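Local coordinates for protein nicotinate-nucleotide pyrophosphorylase (Pyrococcus furiosus, PDB 2I14) that probably catalyses the ATP-dependent joining of nicotinate to phosphoribosyl pyrophosphate, which yields nicotinate mononucleotide for NAD synthesis, at residues V61-E66 / M82-I87; M114-S119 / V304-D309; K328-C333 / P359-I364. All blocks are in the same frame, centred on the assembly; numbering follows the deposited sequence.

Overall arrangement
From the N terminus, contact 1 (61-66 with 82-87) comes first, closing a short loop of 15 residues that holds most of helix 65-72 and strand 77-81. Contact 2 (114-119 with 304-309) follows and closes a far longer one: 184 residues, among them the parallel-stranded core, separate 114-119, on helix 108-131, from 304-309, which leads into strand 307-313. Contact 3 (328-333 with 359-364) closes the last loop, 25 residues around the zinc-binding region. The three are in series, so none nests or crosses. Contact 1 is the hub, touching both others; contacts 2 and 3 stay about 8 Å apart at their nearest atoms but reach the same eight-stranded antiparallel sheet.

Contact 1: residues V61-E66 / M82-I87; sequences VLVGVE and MPEGTI
Glu84 reaches across to the start of helix 65-72 and presents its carboxylate to two backbone N-H groups. CG anti to the backbone N (chi1 -172°) and an extended chain beyond it carry the carboxylate over to the helix start. Gly64 N, at the N-cap position, lies 3.0 Å from Glu84 OE1 and meets it from above the carboxylate plane. Glu66 N, in the first turn, binds Glu84 OE2 at 3.0 Å on its syn side, 34° out of that plane. An acidic group at this helix end would be favoured by the helix dipole, and OE1 also forms a salt bridge with Arg155. An alanine here would probably leave the Gly64 and Glu66 N-H groups without this acceptor and Arg155 without this counter-charge.

Backbone bonds fix the register. Leu62 N donates to Thr86 O (2.9 Å, N-H...O angle 167°), and Gly85 N donates to Leu62 O at 2.7 Å. Val61 and Ile87 form an antiparallel non-hydrogen-bonded pair joining the short strands 60-61 and 87-88. Residues Pro83 to Thr86 make a type II turn in which Gly85 takes a positive phi that calls for glycine; Thr86 donates to Pro83 O through both N and OG1.

Apolar contacts fill in around the polar ones. Val65 CG2 packs 3.6 Å from Glu84 CB, the two side chains running past each other in opposite directions. Leu62 CD1 meets Met82 CB at 3.8 Å, and Val61 CG2 rests 3.9 Å from Ile87 CD1.

Within the quinolinate phosphoribosyltransferase N-terminal domain, the joined loops touch two helices: Val61 and Val63 pack on Ala122 of helix 108-131, and Val61 (on Val384), Thr86 and Ile87 (both on Gln387) meet helix 377-390. Met82 also packs on Val330 of strand 328-333.

Contact 2: residues M114-S119 / V304-D309; sequences MLSQAS and VDFALD
Val304 N donates to Ser116 O, a carbonyl in the middle of a helix, and does so from well above the carbonyl plane, 48° out of it. The bond is 3.1 Å long with a C=O...N angle of 117°, and it is the one hydrogen bond between the two segments. It links helix 108-131, in the N-terminal family region, to the chain leading into strand 307-313, near the end of the C-terminal one.

Beyond Val304, an inverse gamma turn centred on Asp305 lets the chain bring Phe306 back to the helix. The ring offers its rim to the serines: Ser119 OG lies in its plane at the edge, 3.5 Å from Phe306 CE1, and Ser116 N is also at the edge, 3.7 Å from Phe306 CD1. Leu115 CB comes in obliquely, 3.8 Å from Phe306 CD1. One face is covered from within the segment, where Val304 CG1 stands 3.9 Å above the ring centre. The other methyl of that valine, CG2, meets Ser119 CB at 3.7 Å.

Val48 of strand 43-49 touches both Leu115 and Phe306, and Asp305 makes a weak hydrogen bond to His144 of the second subunit.

Chemically, both hydroxyls have backbone partners, Leu112 O for Ser116 OG and Val63 N for Ser119 OG, so between these segments the join rests on one backbone hydrogen bond together with the packing of Phe306 and Val304 against Leu115, Ser116 and Ser119.

Contact 3: residues K328-C333 / P359-I364; sequences KQVYRC and PLLKPI. With ZN (zinc ion), chain G.
Val330 CG2 faces both leucines of 359-364, lying 3.3 Å from Leu360 CB and 3.4 Å from Leu361 CD2; the valine side chain crosses each of theirs at about a right angle. It does so because CG1 is anti to the carbonyl carbon (chi1 -64°), which puts CG2 between the backbone N and the carbonyl carbon. Next along the strand, Tyr331 pairs with Pro359 as an antiparallel non-hydrogen-bonded pair, CA to CA 4.7 Å, and the ring atom Tyr331 CE2 is 3.3 Å from Pro359 CG, approached obliquely. Leu360 CD2 sits at the edge of the Arg332 guanidinium, in its plane, 3.3 Å from NH2.

Polar bonds between the segments are sparse. Leu360 N makes a weak bond to Val330 O. Gln329 OE1 is modelled accepting from Leu361 N, although the position of that oxygen is less certain.

Further out, Arg332 NH2 is hydrogen-bonded to Tyr383 OH, which is likely to steady the guanidinium beside Leu360. Strand 328-333 is flanked on its other side by strand 338-342, through backbone bonds from Gln329 to Val341 and from Tyr331 to His339. Cys333 SG binds the zinc ion at 2.4 Å, in a site to which His337, Cys350 and Cys353 also belong.

A three-cysteine, one-histidine site of this kind is consistent with a structural metal. The chemistry implies a division of labour: between 328-333 and 359-364 apolar contacts outnumber hydrogen bonds, a backbone bond from Arg332 to Glu358 continues the pairing, and zinc coordination probably anchors the chain at Cys333.

Contact 1: residues V61-E66 / M82-I87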
loop_
_atom_site.group_PDB
_atom_site.type_symbol
_atom_site.label_atom_id
_atom_site.label_comp_id
_atom_site.label_asym_id
_atom_site.label_seq_id
_atom_site.Cartn_x
_atom_site.Cartn_y
_atom_site.Cartn_z
ATOM N N VAL A 61 9.592 20.872 21.833
ATOM C CA VAL A 61 10.131 22.087 22.455
ATOM C C VAL A 61 9.277 22.488 23.646
ATOM O O VAL A 61 8.104 22.808 23.479
ATOM C CB VAL A 61 10.165 23.275 21.454
ATOM C CG1 VAL A 61 10.571 24.552 22.178
ATOM C CG2 VAL A 61 11.120 22.976 20.302
ATOM N N LEU A 62 9.869 22.485 24.839
ATOM C CA LEU A 62 9.142 22.842 26.053
ATOM C C LEU A 62 8.715 24.301 26.073
ATOM O O LEU A 62 9.541 25.189 25.857
ATOM C CB LEU A 62 10.001 22.592 27.279
ATOM C CG LEU A 62 9.298 22.040 28.525
ATOM C CD1 LEU A 62 10.053 22.536 29.760
ATOM C CD2 LEU A 62 7.830 22.482 28.586
ATOM N N VAL A 63 7.432 24.551 26.343
ATOM C CA VAL A 63 6.918 25.919 26.400
ATOM C C VAL A 63 5.779 26.113 27.394
ATOM O O VAL A 63 4.874 25.285 27.483
ATOM C CB VAL A 63 6.410 26.377 25.040
ATOM C CG1 VAL A 63 5.948 27.829 25.129
ATOM C CG2 VAL A 63 7.504 26.214 24.000
ATOM N N GLY A 64 5.816 27.219 28.132
ATOM C CA GLY A 64 4.765 27.491 29.098
ATOM C C GLY A 64 5.186 27.450 30.557
ATOM O O GLY A 64 4.379 27.717 31.448
ATOM N N VAL A 65 6.441 27.106 30.816
ATOM C CA VAL A 65 6.937 27.057 32.185
ATOM C C VAL A 65 6.613 28.375 32.914
ATOM O O VAL A 65 6.354 28.387 34.112
ATOM C CB VAL A 65 8.468 26.834 32.209
ATOM C CG1 VAL A 65 8.897 26.288 33.569
ATOM C CG2 VAL A 65 8.870 25.906 31.081
ATOM N N GLU A 66 6.628 29.482 32.180
ATOM C CA GLU A 66 6.335 30.788 32.760
ATOM C C GLU A 66 4.917 30.836 33.318
ATOM O O GLU A 66 4.721 30.847 34.532
ATOM C CB GLU A 66 6.502 31.881 31.704
ATOM C CG GLU A 66 6.880 33.251 32.257
ATOM C CD GLU A 66 7.254 34.235 31.152
ATOM O OE1 GLU A 66 6.383 35.053 30.763
ATOM O OE2 GLU A 66 8.417 34.175 30.668
ATOM N N MET A 82 12.228 22.526 33.924
ATOM C CA MET A 82 13.301 22.635 32.960
ATOM C C MET A 82 13.157 24.050 32.439
ATOM O O MET A 82 12.073 24.618 32.467
ATOM C CB MET A 82 13.102 21.670 31.790
ATOM C CG MET A 82 13.297 20.187 32.075
ATOM S SD MET A 82 13.246 19.240 30.505
ATOM C CE MET A 82 13.509 17.578 31.124
ATOM N N PRO A 83 14.249 24.652 31.968
ATOM C CA PRO A 83 14.119 26.020 31.457
ATOM C C PRO A 83 13.238 26.064 30.209
ATOM O O PRO A 83 13.382 25.249 29.297
ATOM C CB PRO A 83 15.567 26.426 31.180
ATOM C CG PRO A 83 16.270 25.100 30.944
ATOM C CD PRO A 83 15.655 24.212 31.991
ATOM N N GLU A 84 12.312 27.012 30.175
ATOM C CA GLU A 84 11.429 27.116 29.027
ATOM C C GLU A 84 12.265 27.092 27.749
ATOM O O GLU A 84 13.318 27.722 27.676
ATOM C CB GLU A 84 10.587 28.390 29.122
ATOM C CG GLU A 84 9.489 28.500 28.080
ATOM C CD GLU A 84 8.318 29.374 28.540
ATOM O OE1 GLU A 84 7.425 29.688 27.711
ATOM O OE2 GLU A 84 8.281 29.743 29.737
ATOM N N GLY A 85 11.807 26.325 26.760
ATOM C CA GLY A 85 12.521 26.228 25.504
ATOM C C GLY A 85 13.408 25.003 25.409
ATOM O O GLY A 85 13.953 24.715 24.351
ATOM N N THR A 86 13.561 24.278 26.507
ATOM C CA THR A 86 14.383 23.074 26.497
ATOM C C THR A 86 13.821 21.994 25.565
ATOM O O THR A 86 12.605 21.789 25.465
ATOM C CB THR A 86 14.498 22.452 27.912
ATOM O OG1 THR A 86 15.056 23.408 28.812
ATOM C CG2 THR A 86 15.381 21.211 27.893
ATOM N N ILE A 87 14.716 21.297 24.880
ATOM C CA ILE A 87 14.299 20.227 24.003
ATOM C C ILE A 87 14.061 19.085 24.961
ATOM O O ILE A 87 14.878 18.852 25.848
ATOM C CB ILE A 87 15.426 19.847 23.039
ATOM C CG1 ILE A 87 15.773 21.059 22.160
ATOM C CG2 ILE A 87 15.037 18.617 22.224
ATOM C CD1 ILE A 87 14.608 21.635 21.369
#

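Contact 2: residues M114-S119 / V304-D309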
loop_
_atom_site.group_PDB
_atom_site.type_symbol
_atom_site.label_atom_id
_atom_site.label_comp_id
_atom_site.label_asym_id
_atom_site.label_seq_id
_atom_site.Cartn_x
_atom_site.Cartn_y
_atom_site.Cartn_z
ATOM N N MET A 114 -1.597 24.766 29.605
ATOM C CA MET A 114 -0.604 25.797 29.385
ATOM C C MET A 114 0.670 25.222 28.775
ATOM O O MET A 114 1.261 25.823 27.871
ATOM C CB MET A 114 -0.296 26.524 30.699
ATOM C CG MET A 114 -1.499 27.308 31.249
ATOM S SD MET A 114 -1.139 28.528 32.570
ATOM C CE MET A 114 -0.904 27.502 33.959
ATOM N N LEU A 115 1.095 24.061 29.251
ATOM C CA LEU A 115 2.307 23.455 28.708
ATOM C C LEU A 115 2.018 22.791 27.356
ATOM O O LEU A 115 2.737 22.986 26.382
ATOM C CB LEU A 115 2.874 22.423 29.708
ATOM C CG LEU A 115 3.200 22.911 31.148
ATOM C CD1 LEU A 115 3.471 21.743 32.098
ATOM C CD2 LEU A 115 4.393 23.834 31.119
ATOM N N SER A 116 0.924 22.043 27.304
ATOM C CA SER A 116 0.519 21.291 26.123
ATOM C C SER A 116 0.394 21.981 24.771
ATOM O O SER A 116 1.060 21.597 23.807
ATOM C CB SER A 116 -0.787 20.575 26.416
ATOM O OG SER A 116 -0.611 19.731 27.526
ATOM N N GLN A 117 -0.457 22.988 24.674
ATOM C CA GLN A 117 -0.648 23.626 23.388
ATOM C C GLN A 117 0.546 24.487 22.958
ATOM O O GLN A 117 0.874 24.570 21.772
ATOM C CB GLN A 117 -1.938 24.445 23.428
ATOM C CG GLN A 117 -2.487 24.827 22.062
ATOM C CD GLN A 117 -3.789 25.641 22.146
ATOM O OE1 GLN A 117 -4.366 26.006 21.117
ATOM N NE2 GLN A 117 -4.257 25.922 23.375
ATOM N N ALA A 118 1.185 25.131 23.930
ATOM C CA ALA A 118 2.346 25.967 23.652
ATOM C C ALA A 118 3.446 25.063 23.122
ATOM O O ALA A 118 3.981 25.281 22.020
ATOM C CB ALA A 118 2.810 26.658 24.914
ATOM N N SER A 119 3.778 24.043 23.910
ATOM C CA SER A 119 4.797 23.081 23.514
ATOM C C SER A 119 4.488 22.534 22.132
ATOM O O SER A 119 5.394 22.336 21.313
ATOM C CB SER A 119 4.860 21.945 24.525
ATOM O OG SER A 119 5.513 22.384 25.707
ATOM N N VAL A 304 0.762 18.620 23.019
ATOM C CA VAL A 304 1.629 17.524 23.462
ATOM C C VAL A 304 0.836 16.884 24.587
ATOM O O VAL A 304 0.503 17.558 25.547
ATOM C CB VAL A 304 2.985 18.063 23.999
ATOM C CG1 VAL A 304 3.870 16.922 24.458
ATOM C CG2 VAL A 304 3.689 18.856 22.911
ATOM N N ASP A 305 0.516 15.600 24.454
ATOM C CA ASP A 305 -0.290 14.891 25.457
ATOM C C ASP A 305 0.419 14.879 26.803
ATOM O O ASP A 305 0.907 13.837 27.241
ATOM C CB ASP A 305 -0.573 13.438 25.005
ATOM C CG ASP A 305 -1.917 12.899 25.532
ATOM O OD1 ASP A 305 -2.159 11.658 25.481
ATOM O OD2 ASP A 305 -2.742 13.725 25.990
ATOM N N PHE A 306 0.476 16.043 27.450
ATOM C CA PHE A 306 1.128 16.197 28.756
ATOM C C PHE A 306 0.207 15.735 29.888
ATOM O O PHE A 306 -0.966 16.086 29.915
ATOM C CB PHE A 306 1.530 17.670 28.970
ATOM C CG PHE A 306 2.925 17.999 28.508
ATOM C CD1 PHE A 306 3.188 19.188 27.831
ATOM C CD2 PHE A 306 3.981 17.130 28.759
ATOM C CE1 PHE A 306 4.483 19.508 27.404
ATOM C CE2 PHE A 306 5.284 17.437 28.336
ATOM C CZ PHE A 306 5.532 18.632 27.655
ATOM N N ALA A 307 0.731 14.949 30.819
ATOM C CA ALA A 307 -0.087 14.484 31.929
ATOM C C ALA A 307 0.600 14.669 33.278
ATOM O O ALA A 307 1.815 14.538 33.388
ATOM C CB ALA A 307 -0.456 13.021 31.727
ATOM N N LEU A 308 -0.191 14.978 34.300
ATOM C CA LEU A 308 0.321 15.168 35.656
ATOM C C LEU A 308 0.038 13.900 36.469
ATOM O O LEU A 308 -1.120 13.560 36.730
ATOM C CB LEU A 308 -0.374 16.376 36.307
ATOM C CG LEU A 308 0.007 16.778 37.738
ATOM C CD1 LEU A 308 -0.532 15.787 38.771
ATOM C CD2 LEU A 308 1.520 16.867 37.824
ATOM N N ASP A 309 1.089 13.198 36.875
ATOM C CA ASP A 309 0.905 11.972 37.653
ATOM C C ASP A 309 1.784 11.884 38.897
ATOM O O ASP A 309 3.003 12.020 38.811
ATOM C CB ASP A 309 1.194 10.744 36.795
ATOM C CG ASP A 309 0.468 10.770 35.472
ATOM O OD1 ASP A 309 -0.720 11.156 35.438
ATOM O OD2 ASP A 309 1.085 10.388 34.460
#

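Contact 3: residues K328-C333 / P359-I364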
loop_
_atom_site.group_PDB
_atom_site.type_symbol
_atom_site.label_atom_id
_atom_site.label_comp_id
_atom_site.label_asym_id
_atom_site.label_seq_id
_atom_site.Cartn_x
_atom_site.Cartn_y
_atom_site.Cartn_z
ATOM N N LYS A 328 12.710 11.993 40.301
ATOM C CA LYS A 328 13.904 11.895 39.480
ATOM C C LYS A 328 14.421 13.156 38.814
ATOM O O LYS A 328 13.806 14.222 38.881
ATOM C CB LYS A 328 13.704 10.806 38.429
ATOM C CG LYS A 328 13.867 9.394 38.988
ATOM C CD LYS A 328 12.744 8.989 39.956
ATOM C CE LYS A 328 13.178 7.911 40.980
ATOM N NZ LYS A 328 14.091 8.397 42.067
ATOM N N GLN A 329 15.579 13.009 38.176
ATOM C CA GLN A 329 16.239 14.102 37.476
ATOM C C GLN A 329 16.680 13.643 36.098
ATOM O O GLN A 329 16.905 12.457 35.873
ATOM C CB GLN A 329 17.469 14.580 38.260
ATOM C CG GLN A 329 17.333 15.983 38.853
ATOM C CD GLN A 329 17.402 17.070 37.804
ATOM O OE1 GLN A 329 16.691 17.033 36.807
ATOM N NE2 GLN A 329 18.254 18.048 38.030
ATOM N N VAL A 330 16.798 14.598 35.181
ATOM C CA VAL A 330 17.222 14.327 33.817
ATOM C C VAL A 330 18.539 15.042 33.549
ATOM O O VAL A 330 18.615 16.265 33.625
ATOM C CB VAL A 330 16.175 14.823 32.786
ATOM C CG1 VAL A 330 14.882 14.059 32.938
ATOM C CG2 VAL A 330 15.902 16.279 32.988
ATOM N N TYR A 331 19.580 14.275 33.242
ATOM C CA TYR A 331 20.894 14.852 32.963
ATOM C C TYR A 331 21.163 14.927 31.469
ATOM O O TYR A 331 20.983 13.957 30.744
ATOM C CB TYR A 331 22.006 14.062 33.672
ATOM C CG TYR A 331 21.904 14.153 35.179
ATOM C CD1 TYR A 331 20.994 13.365 35.883
ATOM C CD2 TYR A 331 22.655 15.083 35.895
ATOM C CE1 TYR A 331 20.827 13.499 37.259
ATOM C CE2 TYR A 331 22.496 15.226 37.276
ATOM C CZ TYR A 331 21.578 14.429 37.951
ATOM O OH TYR A 331 21.412 14.553 39.315
ATOM N N ARG A 332 21.589 16.101 31.021
ATOM C CA ARG A 332 21.862 16.342 29.622
ATOM C C ARG A 332 23.320 16.707 29.435
ATOM O O ARG A 332 23.860 17.516 30.180
ATOM C CB ARG A 332 21.002 17.498 29.128
ATOM C CG ARG A 332 20.887 17.543 27.636
ATOM C CD ARG A 332 20.897 18.948 27.076
ATOM N NE ARG A 332 20.140 19.905 27.872
ATOM C CZ ARG A 332 19.593 21.012 27.377
ATOM N NH1 ARG A 332 19.704 21.289 26.085
ATOM N NH2 ARG A 332 18.965 21.862 28.177
ATOM N N CYS A 333 23.969 16.112 28.445
ATOM C CA CYS A 333 25.356 16.446 28.202
ATOM C C CYS A 333 25.329 17.476 27.083
ATOM O O CYS A 333 24.277 17.750 26.526
ATOM C CB CYS A 333 26.147 15.218 27.767
ATOM S SG CYS A 333 26.055 14.914 26.016
ATOM N N PRO A 359 22.165 18.889 35.378
ATOM C CA PRO A 359 20.766 18.669 35.767
ATOM C C PRO A 359 19.828 19.641 35.065
ATOM O O PRO A 359 20.198 20.791 34.827
ATOM C CB PRO A 359 20.791 18.911 37.272
ATOM C CG PRO A 359 22.150 18.492 37.656
ATOM C CD PRO A 359 22.986 19.125 36.575
ATOM N N LEU A 360 18.615 19.194 34.753
ATOM C CA LEU A 360 17.657 20.058 34.080
ATOM C C LEU A 360 16.524 20.532 34.988
ATOM O O LEU A 360 16.077 21.674 34.873
ATOM C CB LEU A 360 17.099 19.358 32.836
ATOM C CG LEU A 360 18.090 19.122 31.696
ATOM C CD1 LEU A 360 17.451 18.303 30.599
ATOM C CD2 LEU A 360 18.545 20.450 31.159
ATOM N N LEU A 361 16.052 19.674 35.885
ATOM C CA LEU A 361 14.983 20.083 36.795
ATOM C C LEU A 361 15.559 21.046 37.835
ATOM O O LEU A 361 16.372 20.655 38.675
ATOM C CB LEU A 361 14.369 18.877 37.520
ATOM C CG LEU A 361 13.360 17.950 36.834
ATOM C CD1 LEU A 361 12.223 18.778 36.253
ATOM C CD2 LEU A 361 14.039 17.134 35.754
ATOM N N LYS A 362 15.139 22.306 37.777
ATOM C CA LYS A 362 15.624 23.313 38.712
ATOM C C LYS A 362 14.460 23.970 39.409
ATOM O O LYS A 362 13.400 24.136 38.817
ATOM C CB LYS A 362 16.427 24.383 37.978
ATOM C CG LYS A 362 17.677 23.872 37.275
ATOM C CD LYS A 362 18.634 23.214 38.263
ATOM C CE LYS A 362 19.908 22.739 37.573
ATOM N NZ LYS A 362 20.684 23.872 36.983
ATOM N N PRO A 363 14.640 24.353 40.683
ATOM C CA PRO A 363 13.580 25.004 41.464
ATOM C C PRO A 363 13.139 26.341 40.867
ATOM O O PRO A 363 13.980 27.192 40.556
ATOM C CB PRO A 363 14.224 25.181 42.838
ATOM C CG PRO A 363 15.155 24.026 42.918
ATOM C CD PRO A 363 15.788 24.025 41.547
ATOM N N ILE A 364 11.827 26.521 40.698
ATOM C CA ILE A 364 11.308 27.778 40.161
ATOM C C ILE A 364 10.287 28.407 41.112
ATOM O O ILE A 364 10.038 29.609 41.057
ATOM C CB ILE A 364 10.661 27.606 38.749
ATOM C CG1 ILE A 364 9.239 27.077 38.870
ATOM C CG2 ILE A 364 11.503 26.666 37.895
ATOM C CD1 ILE A 364 8.456 27.252 37.615
HETATM ZN ZN ZN G . 27.089 12.780 25.728
#